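Vitamin B12-binding protein (PDB 5YSC) binds vitamin B12 in the periplasm and probably delivers it to BtuC of the BtuCDF ABC transporter for import. Local coordinates at residues Y104-K109 / A115-A120; I24-H29 / A86-R91; Y157-S162 / E177-C182; T110-A115 / Q140-L145. All coordinates share one frame; numbering follows the deposited sequence.

Contact 1: Y104-K109 / A115-A120; sequences YDSQTK and ADNIEA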
loop_
_atom_site.group_PDB
_atom_site.type_symbol
_atom_site.label_atom_id
_atom_site.label_comp_id
_atom_site.label_asym_id
_atom_site.label_seq_id
_atom_site.Cartn_x
_atom_site.Cartn_y
_atom_site.Cartn_z
ATOM N N TYR A 104 3.130 -18.124 -0.231
ATOM C CA TYR A 104 2.918 -17.269 -1.367
ATOM C C TYR A 104 3.583 -15.929 -1.087
ATOM O O TYR A 104 3.281 -15.280 -0.091
ATOM C CB TYR A 104 1.414 -17.122 -1.639
ATOM C CG TYR A 104 1.178 -16.198 -2.796
ATOM C CD1 TYR A 104 1.322 -16.644 -4.106
ATOM C CD2 TYR A 104 0.855 -14.861 -2.583
ATOM C CE1 TYR A 104 1.143 -15.807 -5.159
ATOM C CE2 TYR A 104 0.661 -14.015 -3.641
ATOM C CZ TYR A 104 0.797 -14.491 -4.936
ATOM O OH TYR A 104 0.670 -13.663 -6.011
ATOM N N ASP A 105 4.511 -15.529 -1.951
ATOM C CA ASP A 105 5.156 -14.228 -1.822
ATOM C C ASP A 105 4.335 -13.159 -2.540
ATOM O O ASP A 105 4.249 -13.173 -3.774
ATOM C CB ASP A 105 6.556 -14.264 -2.418
ATOM C CG ASP A 105 7.509 -15.056 -1.602
ATOM O OD1 ASP A 105 7.618 -14.783 -0.384
ATOM O OD2 ASP A 105 8.140 -15.957 -2.227
ATOM N N SER A 106 3.771 -12.214 -1.783
ATOM C CA SER A 106 3.030 -11.114 -2.386
ATOM C C SER A 106 3.970 -10.021 -2.870
ATOM O O SER A 106 4.605 -9.333 -2.046
ATOM C CB SER A 106 2.043 -10.556 -1.368
ATOM O OG SER A 106 1.285 -9.479 -1.913
ATOM N N GLN A 107 3.944 -9.749 -4.174
ATOM C CA GLN A 107 4.756 -8.692 -4.754
ATOM C C GLN A 107 3.933 -7.405 -4.800
ATOM O O GLN A 107 2.752 -7.433 -5.168
ATOM C CB GLN A 107 5.228 -9.061 -6.159
ATOM C CG GLN A 107 6.016 -10.352 -6.191
ATOM C CD GLN A 107 7.446 -10.135 -5.723
ATOM O OE1 GLN A 107 7.688 -9.706 -4.571
ATOM N NE2 GLN A 107 8.405 -10.398 -6.621
ATOM N N THR A 108 4.571 -6.296 -4.445
ATOM C CA THR A 108 3.863 -5.078 -4.065
ATOM C C THR A 108 4.500 -3.818 -4.655
ATOM O O THR A 108 4.746 -2.834 -3.951
ATOM C CB THR A 108 3.819 -5.035 -2.531
ATOM O OG1 THR A 108 5.152 -5.183 -2.020
ATOM C CG2 THR A 108 2.949 -6.184 -1.969
ATOM N N LYS A 109 4.685 -3.807 -5.972
ATOM C CA LYS A 109 5.262 -2.642 -6.641
ATOM C C LYS A 109 4.343 -1.920 -7.637
ATOM O O LYS A 109 4.353 -0.701 -7.710
ATOM C CB LYS A 109 6.558 -3.021 -7.355
ATOM C CG LYS A 109 7.314 -1.828 -7.904
ATOM C CD LYS A 109 8.318 -2.238 -8.955
ATOM C CE LYS A 109 9.705 -1.745 -8.607
ATOM N NZ LYS A 109 9.909 -1.657 -7.140
ATOM N N ALA A 115 -4.115 -7.193 -8.890
ATOM C CA ALA A 115 -4.985 -8.172 -9.508
ATOM C C ALA A 115 -4.272 -9.515 -9.654
ATOM O O ALA A 115 -4.870 -10.568 -9.404
ATOM C CB ALA A 115 -5.459 -7.658 -10.860
ATOM N N ASP A 116 -2.987 -9.487 -10.013
ATOM C CA ASP A 116 -2.216 -10.726 -10.125
ATOM C C ASP A 116 -2.224 -11.482 -8.801
ATOM O O ASP A 116 -2.373 -12.707 -8.769
ATOM C CB ASP A 116 -0.756 -10.441 -10.532
ATOM C CG ASP A 116 -0.596 -9.795 -11.899
ATOM O OD1 ASP A 116 -1.498 -9.859 -12.770
ATOM O OD2 ASP A 116 0.496 -9.223 -12.085
ATOM N N ASN A 117 -1.982 -10.765 -7.700
ATOM C CA ASN A 117 -2.057 -11.367 -6.367
ATOM C C ASN A 117 -3.403 -12.056 -6.112
ATOM O O ASN A 117 -3.451 -13.175 -5.603
ATOM C CB ASN A 117 -1.838 -10.296 -5.287
ATOM C CG ASN A 117 -0.403 -10.139 -4.870
ATOM O OD1 ASN A 117 0.077 -10.850 -3.965
ATOM N ND2 ASN A 117 0.240 -9.126 -5.389
ATOM N N ILE A 118 -4.511 -11.360 -6.386
ATOM C CA ILE A 118 -5.825 -11.908 -6.118
ATOM C C ILE A 118 -6.052 -13.154 -6.956
ATOM O O ILE A 118 -6.556 -14.162 -6.444
ATOM C CB ILE A 118 -6.918 -10.852 -6.376
ATOM C CG1 ILE A 118 -6.710 -9.651 -5.453
ATOM C CG2 ILE A 118 -8.319 -11.471 -6.163
ATOM C CD1 ILE A 118 -7.618 -8.423 -5.754
ATOM N N GLU A 119 -5.653 -13.110 -8.239
ATOM C CA GLU A 119 -5.885 -14.245 -9.129
ATOM C C GLU A 119 -5.041 -15.439 -8.705
ATOM O O GLU A 119 -5.546 -16.560 -8.611
ATOM C CB GLU A 119 -5.605 -13.836 -10.572
ATOM C CG GLU A 119 -5.787 -14.964 -11.583
ATOM C CD GLU A 119 -5.605 -14.463 -12.996
ATOM O OE1 GLU A 119 -4.845 -13.485 -13.183
ATOM O OE2 GLU A 119 -6.228 -15.035 -13.916
ATOM N N ALA A 120 -3.785 -15.202 -8.353
ATOM C CA ALA A 120 -2.961 -16.266 -7.783
ATOM C C ALA A 120 -3.573 -16.844 -6.518
ATOM O O ALA A 120 -3.643 -18.065 -6.342
ATOM C CB ALA A 120 -1.551 -15.740 -7.491
#

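Contact 2: I24-H29 / A86-R91; sequences ISLAPH and AGNPPR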
loop_
_atom_site.group_PDB
_atom_site.type_symbol
_atom_site.label_atom_id
_atom_site.label_comp_id
_atom_site.label_asym_id
_atom_site.label_seq_id
_atom_site.Cartn_x
_atom_site.Cartn_y
_atom_site.Cartn_z
ATOM N N ILE A 24 -2.423 -18.138 6.958
ATOM C CA ILE A 24 -1.894 -17.052 7.781
ATOM C C ILE A 24 -1.466 -15.928 6.861
ATOM O O ILE A 24 -0.824 -16.177 5.841
ATOM C CB ILE A 24 -0.721 -17.532 8.645
ATOM C CG1 ILE A 24 -1.256 -18.467 9.740
ATOM C CG2 ILE A 24 0.047 -16.357 9.274
ATOM C CD1 ILE A 24 -0.164 -19.004 10.668
ATOM N N SER A 25 -1.833 -14.694 7.218
ATOM C CA SER A 25 -1.426 -13.487 6.502
ATOM C C SER A 25 -0.439 -12.706 7.350
ATOM O O SER A 25 -0.689 -12.448 8.539
ATOM C CB SER A 25 -2.627 -12.595 6.194
ATOM O OG SER A 25 -2.178 -11.321 5.811
ATOM N N LEU A 26 0.648 -12.291 6.722
ATOM C CA LEU A 26 1.692 -11.548 7.417
ATOM C C LEU A 26 1.674 -10.046 7.119
ATOM O O LEU A 26 2.658 -9.366 7.415
ATOM C CB LEU A 26 3.056 -12.137 7.079
ATOM C CG LEU A 26 3.237 -13.628 7.397
ATOM C CD1 LEU A 26 4.645 -14.055 6.998
ATOM C CD2 LEU A 26 2.997 -13.952 8.872
ATOM N N ALA A 27 0.594 -9.510 6.527
ATOM C CA ALA A 27 0.548 -8.074 6.241
ATOM C C ALA A 27 -0.897 -7.581 6.147
ATOM O O ALA A 27 -1.780 -8.343 5.755
ATOM C CB ALA A 27 1.284 -7.719 4.944
ATOM N N PRO A 28 -1.152 -6.313 6.489
ATOM C CA PRO A 28 -2.508 -5.764 6.299
ATOM C C PRO A 28 -3.002 -5.902 4.879
ATOM O O PRO A 28 -4.164 -6.280 4.670
ATOM C CB PRO A 28 -2.338 -4.302 6.698
ATOM C CG PRO A 28 -1.229 -4.296 7.697
ATOM C CD PRO A 28 -0.238 -5.346 7.133
ATOM N N HIS A 29 -2.173 -5.577 3.890
ATOM C CA HIS A 29 -2.636 -5.697 2.512
ATOM C C HIS A 29 -2.908 -7.143 2.174
ATOM O O HIS A 29 -3.864 -7.454 1.455
ATOM C CB HIS A 29 -1.630 -5.116 1.521
ATOM C CG HIS A 29 -0.614 -6.123 1.038
ATOM N ND1 HIS A 29 0.498 -6.477 1.773
ATOM C CD2 HIS A 29 -0.610 -6.912 -0.062
ATOM C CE1 HIS A 29 1.153 -7.428 1.136
ATOM N NE2 HIS A 29 0.512 -7.695 0.014
ATOM N N ALA A 86 8.457 -7.439 0.872
ATOM C CA ALA A 86 8.947 -6.067 0.945
ATOM C C ALA A 86 8.940 -5.525 2.360
ATOM O O ALA A 86 9.756 -4.633 2.668
ATOM C CB ALA A 86 8.136 -5.161 0.010
ATOM N N GLY A 87 8.085 -6.048 3.236
ATOM C CA GLY A 87 7.915 -5.492 4.559
ATOM C C GLY A 87 8.194 -6.427 5.730
ATOM O O GLY A 87 8.302 -5.975 6.874
ATOM N N ASN A 88 8.246 -7.669 5.487
ATOM C CA ASN A 88 8.488 -8.632 6.562
ATOM C C ASN A 88 9.992 -8.812 6.782
ATOM O O ASN A 88 10.775 -8.702 5.834
ATOM C CB ASN A 88 7.936 -10.009 6.237
ATOM C CG ASN A 88 6.412 -10.082 6.192
ATOM O OD1 ASN A 88 5.884 -10.868 5.423
ATOM N ND2 ASN A 88 5.726 -9.374 7.082
ATOM N N PRO A 89 10.419 -9.166 7.992
ATOM C CA PRO A 89 11.869 -9.387 8.242
ATOM C C PRO A 89 12.411 -10.546 7.422
ATOM O O PRO A 89 11.914 -11.672 7.538
ATOM C CB PRO A 89 11.905 -9.720 9.737
ATOM C CG PRO A 89 10.590 -9.302 10.279
ATOM C CD PRO A 89 9.623 -9.423 9.201
ATOM N N PRO A 90 13.463 -10.320 6.606
ATOM C CA PRO A 90 13.983 -11.390 5.734
ATOM C C PRO A 90 14.370 -12.667 6.454
ATOM O O PRO A 90 14.155 -13.755 5.933
ATOM C CB PRO A 90 15.213 -10.735 5.094
ATOM C CG PRO A 90 14.944 -9.309 5.125
ATOM C CD PRO A 90 14.106 -9.022 6.326
ATOM N N ARG A 91 14.995 -12.552 7.627
ATOM C CA ARG A 91 15.436 -13.743 8.338
ATOM C C ARG A 91 14.258 -14.619 8.719
ATOM O O ARG A 91 14.315 -15.844 8.599
ATOM C CB ARG A 91 16.224 -13.344 9.591
ATOM C CG ARG A 91 16.630 -14.527 10.454
ATOM C CD ARG A 91 17.478 -14.106 11.627
ATOM N NE ARG A 91 17.736 -15.215 12.534
ATOM C CZ ARG A 91 18.714 -16.107 12.399
ATOM N NH1 ARG A 91 18.856 -17.071 13.305
ATOM N NH2 ARG A 91 19.540 -16.060 11.363
#

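Contact 3: Y157-S162 / E177-C182; sequences YFYQLS and EVFSLC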
loop_
_atom_site.group_PDB
_atom_site.type_symbol
_atom_site.label_atom_id
_atom_site.label_comp_id
_atom_site.label_asym_id
_atom_site.label_seq_id
_atom_site.Cartn_x
_atom_site.Cartn_y
_atom_site.Cartn_z
ATOM N N TYR A 157 5.221 16.080 -7.002
ATOM C CA TYR A 157 4.629 15.965 -5.680
ATOM C C TYR A 157 5.656 15.505 -4.641
ATOM O O TYR A 157 6.674 14.872 -4.938
ATOM C CB TYR A 157 3.416 14.995 -5.692
ATOM C CG TYR A 157 3.817 13.557 -5.812
ATOM C CD1 TYR A 157 3.992 12.967 -7.059
ATOM C CD2 TYR A 157 4.073 12.792 -4.667
ATOM C CE1 TYR A 157 4.398 11.646 -7.173
ATOM C CE2 TYR A 157 4.494 11.489 -4.769
ATOM C CZ TYR A 157 4.638 10.920 -6.041
ATOM O OH TYR A 157 5.070 9.630 -6.198
ATOM N N PHE A 158 5.352 15.856 -3.401
ATOM C CA PHE A 158 5.971 15.314 -2.211
ATOM C C PHE A 158 4.912 14.537 -1.444
ATOM O O PHE A 158 3.840 15.085 -1.179
ATOM C CB PHE A 158 6.510 16.473 -1.387
ATOM C CG PHE A 158 7.011 16.084 -0.040
ATOM C CD1 PHE A 158 7.901 15.029 0.108
ATOM C CD2 PHE A 158 6.605 16.777 1.091
ATOM C CE1 PHE A 158 8.382 14.684 1.357
ATOM C CE2 PHE A 158 7.055 16.414 2.334
ATOM C CZ PHE A 158 7.944 15.356 2.468
ATOM N N TYR A 159 5.192 13.268 -1.092
ATOM C CA TYR A 159 4.302 12.493 -0.218
ATOM C C TYR A 159 4.999 12.129 1.075
ATOM O O TYR A 159 5.957 11.340 1.077
ATOM C CB TYR A 159 3.793 11.217 -0.897
ATOM C CG TYR A 159 2.937 10.365 0.039
ATOM C CD1 TYR A 159 1.930 10.930 0.804
ATOM C CD2 TYR A 159 3.161 9.014 0.165
ATOM C CE1 TYR A 159 1.162 10.167 1.664
ATOM C CE2 TYR A 159 2.395 8.223 1.006
ATOM C CZ TYR A 159 1.411 8.806 1.761
ATOM O OH TYR A 159 0.658 8.028 2.608
ATOM N N GLN A 160 4.475 12.685 2.153
ATOM C CA GLN A 160 4.950 12.512 3.509
ATOM C C GLN A 160 4.262 11.332 4.212
ATOM O O GLN A 160 3.038 11.321 4.354
ATOM C CB GLN A 160 4.627 13.822 4.231
ATOM C CG GLN A 160 5.420 14.087 5.397
ATOM C CD GLN A 160 5.212 15.494 5.864
ATOM O OE1 GLN A 160 4.410 16.269 5.293
ATOM N NE2 GLN A 160 5.947 15.855 6.887
ATOM N N LEU A 161 5.048 10.370 4.695
ATOM C CA LEU A 161 4.518 9.297 5.534
ATOM C C LEU A 161 4.390 9.686 7.006
ATOM O O LEU A 161 3.620 9.057 7.745
ATOM C CB LEU A 161 5.419 8.067 5.432
ATOM C CG LEU A 161 5.453 7.350 4.100
ATOM C CD1 LEU A 161 6.437 6.223 4.216
ATOM C CD2 LEU A 161 4.070 6.774 3.738
ATOM N N SER A 162 5.140 10.688 7.448
ATOM C CA SER A 162 5.097 11.170 8.820
ATOM C C SER A 162 5.624 12.596 8.823
ATOM O O SER A 162 6.326 13.010 7.903
ATOM C CB SER A 162 5.922 10.289 9.757
ATOM O OG SER A 162 7.187 9.976 9.186
ATOM N N GLU A 177 3.855 3.969 -7.731
ATOM C CA GLU A 177 3.099 3.652 -8.931
ATOM C C GLU A 177 1.685 4.239 -8.919
ATOM O O GLU A 177 1.103 4.491 -9.974
ATOM C CB GLU A 177 3.041 2.139 -9.039
ATOM C CG GLU A 177 2.788 1.626 -10.365
ATOM C CD GLU A 177 4.056 1.382 -11.089
ATOM O OE1 GLU A 177 4.941 2.258 -10.995
ATOM O OE2 GLU A 177 4.177 0.304 -11.705
ATOM N N VAL A 178 1.088 4.412 -7.748
ATOM C CA VAL A 178 -0.226 5.052 -7.697
ATOM C C VAL A 178 -0.152 6.456 -8.288
ATOM O O VAL A 178 -1.000 6.858 -9.101
ATOM C CB VAL A 178 -0.733 5.102 -6.248
ATOM C CG1 VAL A 178 -1.994 5.914 -6.182
ATOM C CG2 VAL A 178 -0.942 3.663 -5.720
ATOM N N PHE A 179 0.835 7.242 -7.826
ATOM C CA PHE A 179 1.023 8.606 -8.301
ATOM C C PHE A 179 1.370 8.626 -9.786
ATOM O O PHE A 179 0.845 9.449 -10.542
ATOM C CB PHE A 179 2.108 9.293 -7.465
ATOM C CG PHE A 179 1.769 9.404 -6.017
ATOM C CD1 PHE A 179 1.017 10.482 -5.549
ATOM C CD2 PHE A 179 2.161 8.425 -5.112
ATOM C CE1 PHE A 179 0.681 10.598 -4.210
ATOM C CE2 PHE A 179 1.837 8.548 -3.776
ATOM C CZ PHE A 179 1.063 9.642 -3.328
ATOM N N SER A 180 2.205 7.688 -10.236
ATOM C CA SER A 180 2.688 7.728 -11.623
ATOM C C SER A 180 1.568 7.540 -12.636
ATOM O O SER A 180 1.641 8.093 -13.737
ATOM C CB SER A 180 3.774 6.662 -11.845
ATOM O OG SER A 180 4.824 6.846 -10.935
ATOM N N LEU A 181 0.531 6.760 -12.307
ATOM C CA LEU A 181 -0.602 6.614 -13.211
ATOM C C LEU A 181 -1.162 7.985 -13.614
ATOM O O LEU A 181 -1.571 8.179 -14.770
ATOM C CB LEU A 181 -1.675 5.752 -12.546
ATOM C CG LEU A 181 -2.903 5.338 -13.347
ATOM C CD1 LEU A 181 -3.520 4.069 -12.780
ATOM C CD2 LEU A 181 -3.959 6.446 -13.409
ATOM N N CYS A 182 -1.197 8.930 -12.670
ATOM C CA CYS A 182 -1.817 10.242 -12.835
ATOM C C CYS A 182 -0.845 11.262 -13.414
ATOM O O CYS A 182 -1.167 12.454 -13.450
ATOM C CB CYS A 182 -2.345 10.767 -11.478
ATOM S SG CYS A 182 -3.227 9.574 -10.347
HETATM O O HOH W 1 5.540 8.658 -8.506
#

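Contact 4: T110-A115 / Q140-L145; sequences TLDEIA and QRLQDL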
loop_
_atom_site.group_PDB
_atom_site.type_symbol
_atom_site.label_atom_id
_atom_site.label_comp_id
_atom_site.label_asym_id
_atom_site.label_seq_id
_atom_site.Cartn_x
_atom_site.Cartn_y
_atom_site.Cartn_z
ATOM N N THR A 110 3.577 -2.681 -8.408
ATOM C CA THR A 110 2.731 -2.135 -9.460
ATOM C C THR A 110 1.257 -2.338 -9.136
ATOM O O THR A 110 0.886 -3.177 -8.317
ATOM C CB THR A 110 2.992 -2.790 -10.816
ATOM O OG1 THR A 110 2.442 -4.097 -10.826
ATOM C CG2 THR A 110 4.463 -2.853 -11.112
ATOM N N LEU A 111 0.416 -1.593 -9.871
ATOM C CA LEU A 111 -1.035 -1.722 -9.716
ATOM C C LEU A 111 -1.550 -3.021 -10.311
ATOM O O LEU A 111 -2.426 -3.670 -9.750
ATOM C CB LEU A 111 -1.745 -0.535 -10.373
ATOM C CG LEU A 111 -1.602 0.761 -9.582
ATOM C CD1 LEU A 111 -1.858 1.919 -10.491
ATOM C CD2 LEU A 111 -2.566 0.781 -8.347
ATOM N N ASP A 112 -1.011 -3.429 -11.453
ATOM C CA ASP A 112 -1.481 -4.676 -12.026
ATOM C C ASP A 112 -1.142 -5.862 -11.125
ATOM O O ASP A 112 -1.869 -6.852 -11.127
ATOM C CB ASP A 112 -0.894 -4.855 -13.438
ATOM C CG ASP A 112 -1.407 -3.793 -14.430
ATOM O OD1 ASP A 112 -2.498 -3.940 -14.982
ATOM O OD2 ASP A 112 -0.725 -2.800 -14.636
ATOM N N GLU A 113 -0.076 -5.761 -10.322
ATOM C CA GLU A 113 0.277 -6.838 -9.403
ATOM C C GLU A 113 -0.817 -7.116 -8.361
ATOM O O GLU A 113 -0.885 -8.218 -7.795
ATOM C CB GLU A 113 1.608 -6.516 -8.703
ATOM C CG GLU A 113 2.819 -6.888 -9.585
ATOM C CD GLU A 113 4.177 -6.488 -9.036
ATOM O OE1 GLU A 113 4.329 -5.669 -8.098
ATOM O OE2 GLU A 113 5.155 -6.985 -9.635
ATOM N N ILE A 114 -1.656 -6.123 -8.051
ATOM C CA ILE A 114 -2.727 -6.373 -7.094
ATOM C C ILE A 114 -3.681 -7.404 -7.664
ATOM O O ILE A 114 -4.078 -8.351 -6.993
ATOM C CB ILE A 114 -3.458 -5.061 -6.720
ATOM C CG1 ILE A 114 -2.470 -4.097 -6.041
ATOM C CG2 ILE A 114 -4.626 -5.348 -5.798
ATOM C CD1 ILE A 114 -2.988 -2.706 -5.825
ATOM N N ALA A 115 -4.115 -7.193 -8.890
ATOM C CA ALA A 115 -4.985 -8.172 -9.508
ATOM C C ALA A 115 -4.272 -9.515 -9.654
ATOM O O ALA A 115 -4.870 -10.568 -9.404
ATOM C CB ALA A 115 -5.459 -7.658 -10.860
ATOM N N GLN A 140 -10.795 -4.301 -14.679
ATOM C CA GLN A 140 -11.654 -3.424 -15.461
ATOM C C GLN A 140 -11.688 -2.024 -14.865
ATOM O O GLN A 140 -11.524 -1.036 -15.585
ATOM C CB GLN A 140 -13.065 -4.001 -15.568
ATOM C CG GLN A 140 -13.942 -3.170 -16.518
ATOM C CD GLN A 140 -13.288 -2.999 -17.881
ATOM O OE1 GLN A 140 -13.229 -1.885 -18.440
ATOM N NE2 GLN A 140 -12.753 -4.101 -18.410
ATOM N N ARG A 141 -11.824 -1.909 -13.540
ATOM C CA ARG A 141 -11.813 -0.572 -12.940
ATOM C C ARG A 141 -10.459 0.101 -13.137
ATOM O O ARG A 141 -10.382 1.309 -13.369
ATOM C CB ARG A 141 -12.172 -0.644 -11.452
ATOM C CG ARG A 141 -12.265 0.729 -10.807
ATOM C CD ARG A 141 -12.718 0.665 -9.369
ATOM N NE ARG A 141 -12.712 2.011 -8.779
ATOM C CZ ARG A 141 -12.669 2.272 -7.469
ATOM N NH1 ARG A 141 -12.614 1.300 -6.568
ATOM N NH2 ARG A 141 -12.640 3.512 -7.042
ATOM N N LEU A 142 -9.366 -0.667 -13.071
ATOM C CA LEU A 142 -8.060 -0.076 -13.284
ATOM C C LEU A 142 -7.953 0.464 -14.697
ATOM O O LEU A 142 -7.385 1.534 -14.917
ATOM C CB LEU A 142 -6.949 -1.105 -13.024
ATOM C CG LEU A 142 -5.515 -0.642 -13.318
ATOM C CD1 LEU A 142 -5.097 0.577 -12.561
ATOM C CD2 LEU A 142 -4.549 -1.764 -12.960
ATOM N N GLN A 143 -8.518 -0.275 -15.650
ATOM C CA GLN A 143 -8.585 0.187 -17.032
ATOM C C GLN A 143 -9.402 1.468 -17.127
ATOM O O GLN A 143 -9.005 2.430 -17.798
ATOM C CB GLN A 143 -9.193 -0.908 -17.900
ATOM C CG GLN A 143 -9.521 -0.512 -19.327
ATOM C CD GLN A 143 -8.322 -0.038 -20.111
ATOM O OE1 GLN A 143 -7.179 -0.429 -19.845
ATOM N NE2 GLN A 143 -8.577 0.816 -21.098
ATOM N N ASP A 144 -10.547 1.493 -16.455
ATOM C CA ASP A 144 -11.365 2.698 -16.475
ATOM C C ASP A 144 -10.587 3.883 -15.929
ATOM O O ASP A 144 -10.619 4.977 -16.502
ATOM C CB ASP A 144 -12.642 2.478 -15.663
ATOM C CG ASP A 144 -13.585 1.468 -16.290
ATOM O OD1 ASP A 144 -13.483 1.218 -17.515
ATOM O OD2 ASP A 144 -14.421 0.907 -15.543
ATOM N N LEU A 145 -9.884 3.689 -14.808
ATOM C CA LEU A 145 -9.153 4.800 -14.218
ATOM C C LEU A 145 -8.022 5.272 -15.118
ATOM O O LEU A 145 -7.776 6.479 -15.224
ATOM C CB LEU A 145 -8.624 4.403 -12.851
ATOM C CG LEU A 145 -9.681 4.202 -11.780
ATOM C CD1 LEU A 145 -9.079 3.456 -10.581
ATOM C CD2 LEU A 145 -10.259 5.560 -11.353
#

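Contact 1: Y104-K109 / A115-A120
The amide of N117 reaches from its helix to the end of strand 103-105 and the loop after it, meeting Y104, S106 and Q107. Its OD1 lies in the plane of the Y104 ring, at the edge, 3.2 Å from Y104 CE2, the amide and ring planes being 82° apart. The same oxygen accepts from S106 OG at 2.7 Å, the hydroxyl coming from above the carbonyl plane instead of along a lone pair. On the other side of the amide, N117 ND2 donates to the backbone O of Q107 at 3.0 Å; this acceptor lies within the amide plane, so bonds at both ends fix the rotation of the group. ND2 also bonds E113 O one turn back in the helix. With CG anti to the backbone N (chi1 178°), the Y104 ring extends toward the helix, and its CE1 rests 3.6 Å from A120 CB. S106 OG has a further partner in H29, a residue of the cyanocobalamin pocket, which places S106 in the second shell of that site. A parallel strand leading through a loop into a helix that packs back on it is a beta-alpha unit of the N-terminal lobe.

Contact 2: I24-H29 / A86-R91
This is a small buried contact between two loops at the C-terminal ends of the strands of the parallel sheet in the N-terminal lobe, one leaving strand 23-25 and the other running on to helix 90-98. It is carried by L26 and N88, whose side chains cross at about a right angle. N88 ND2 gives a nearly straight hydrogen bond to the backbone O of L26, 3.1 Å long with an N-H...O angle of 170°. The acceptor lies in the plane of the N88 amide, while the donor is tilted 29° from the carbonyl plane of L26. Beside this bond, N88 OD1 faces the aliphatic part of L26, 3.5 Å from L26 CB and 3.8 Å from L26 CD1. That oxygen takes its hydrogen bond from W84 N, so both ends of the amide are engaged. Farther along, the L26 side chain packs on I73 and L93. P28, H29, A86 and G87, flanking the contact on its two loops, belong to the cyanocobalamin pocket, and H29 N bonds the ligand directly. One buried amide thus satisfies a backbone carbonyl on one loop and a backbone N-H near the other, a polar tie between two loops that carry residues of the vitamin pocket.

Contact 3: Y157-S162 / E177-C182
Y157 on strand 155-159 and F179 on helix 176-181 mark the closest backbone approach of the two segments, with CA atoms 8.6 Å apart, a gap filled by aromatic rings. Y157 and Y159 leave the strand toward the helix and the intervening F158 away from it, as expected in an extended strand. Y157 and F179 form an offset stack with centroids 4.1 Å apart and planes inclined by 17°. F179 CD1 lies 3.6 Å above the Y157 plane, over its centre, and Y157 CE2 lies likewise over the middle of the F179 ring. The Y157 side chain takes the crowded position between its backbone N and carbonyl carbon (chi1 73°), and its phenol end reaches past the stack to the root of F179: Y157 OH is 3.2 Å from F179 CB. In the plane of the phenol, at its edge, a water lies 2.5 Å from Y157 OH and continues to S180 OG, linking strand and helix through a polar bridge beside the rings. Y159 meets the far end of F179, with Y159 CG 3.9 Å from F179 CZ and the planes 40° apart; its hydroxyl bonds N248. The resulting aromatic cluster joins inner strand 155-159 to helix 176-181 against one side of the C-terminal lobe's parallel sheet. F212 on the adjacent strand 210-213 touches both tyrosines, L247 of helix 244-248 packs on Y159 and F179, and V261 of helix 254-267 covers F179 near the disulfide of C182 with C262.

Contact 4: T110-A115 / Q140-L145
With chi1 at 175°, L142 stretches out from helix 128-148, CG opposite the backbone N, and carries its two methyl groups toward L111 and D112 where the chain enters helix 112-122. The L111 rotamer (chi1 -73°) sets CG beside the backbone N, leaving CB and CD1 to meet L142: the two leucines approach obliquely, L142 CD2 being 4.0 Å from L111 CB and L142 CD1 4.1 Å from L111 CD1. The D112 side chain crosses L142 at about a right angle and brings OD1 within 3.6 Å of L142 CD2, a methyl against a carboxylate oxygen. Its stronger engagement is with R146, one turn beyond L142, which forms a salt bridge with D112 OD2. L181 of helix 176-181 touches both leucines and extends the apolar patch. The helix start is itself fixed by a capping box: E113 N donates to T110 OG1 at 3.1 Å, and T110 N returns a bond to E113 OE1, also at 3.1 Å, meeting that oxygen from above the carboxylate plane. Across the two segments the attraction is therefore van der Waals packing of leucine methyls, bordered by an aspartate paired with R146, its charge probably also favoured by the N-terminal end of its own helix.

Contacts 1 and 2 belong to the N-terminal lobe and reach the same parallel sheet; T108 of contact 1 packs on H29 and A86 of contact 2. Both rely on an asparagine amide bonded to loop carbonyls, but contact 2 is buried while contact 1 extends to exposed residues. Contact 3, on the opposite side of the chain's centre from both, is a buried aromatic cluster of the C-terminal lobe. Contact 4 shares A115 and helix 112-122 with contact 1, yet its chemistry is aliphatic: its leucines are buried, while D112 at the charged margin is partly exposed. It also touches contact 3, where L181 CD1 lies 3.6 Å from L111 CD1, so helices 112-122, 128-148 and 176-181 come together.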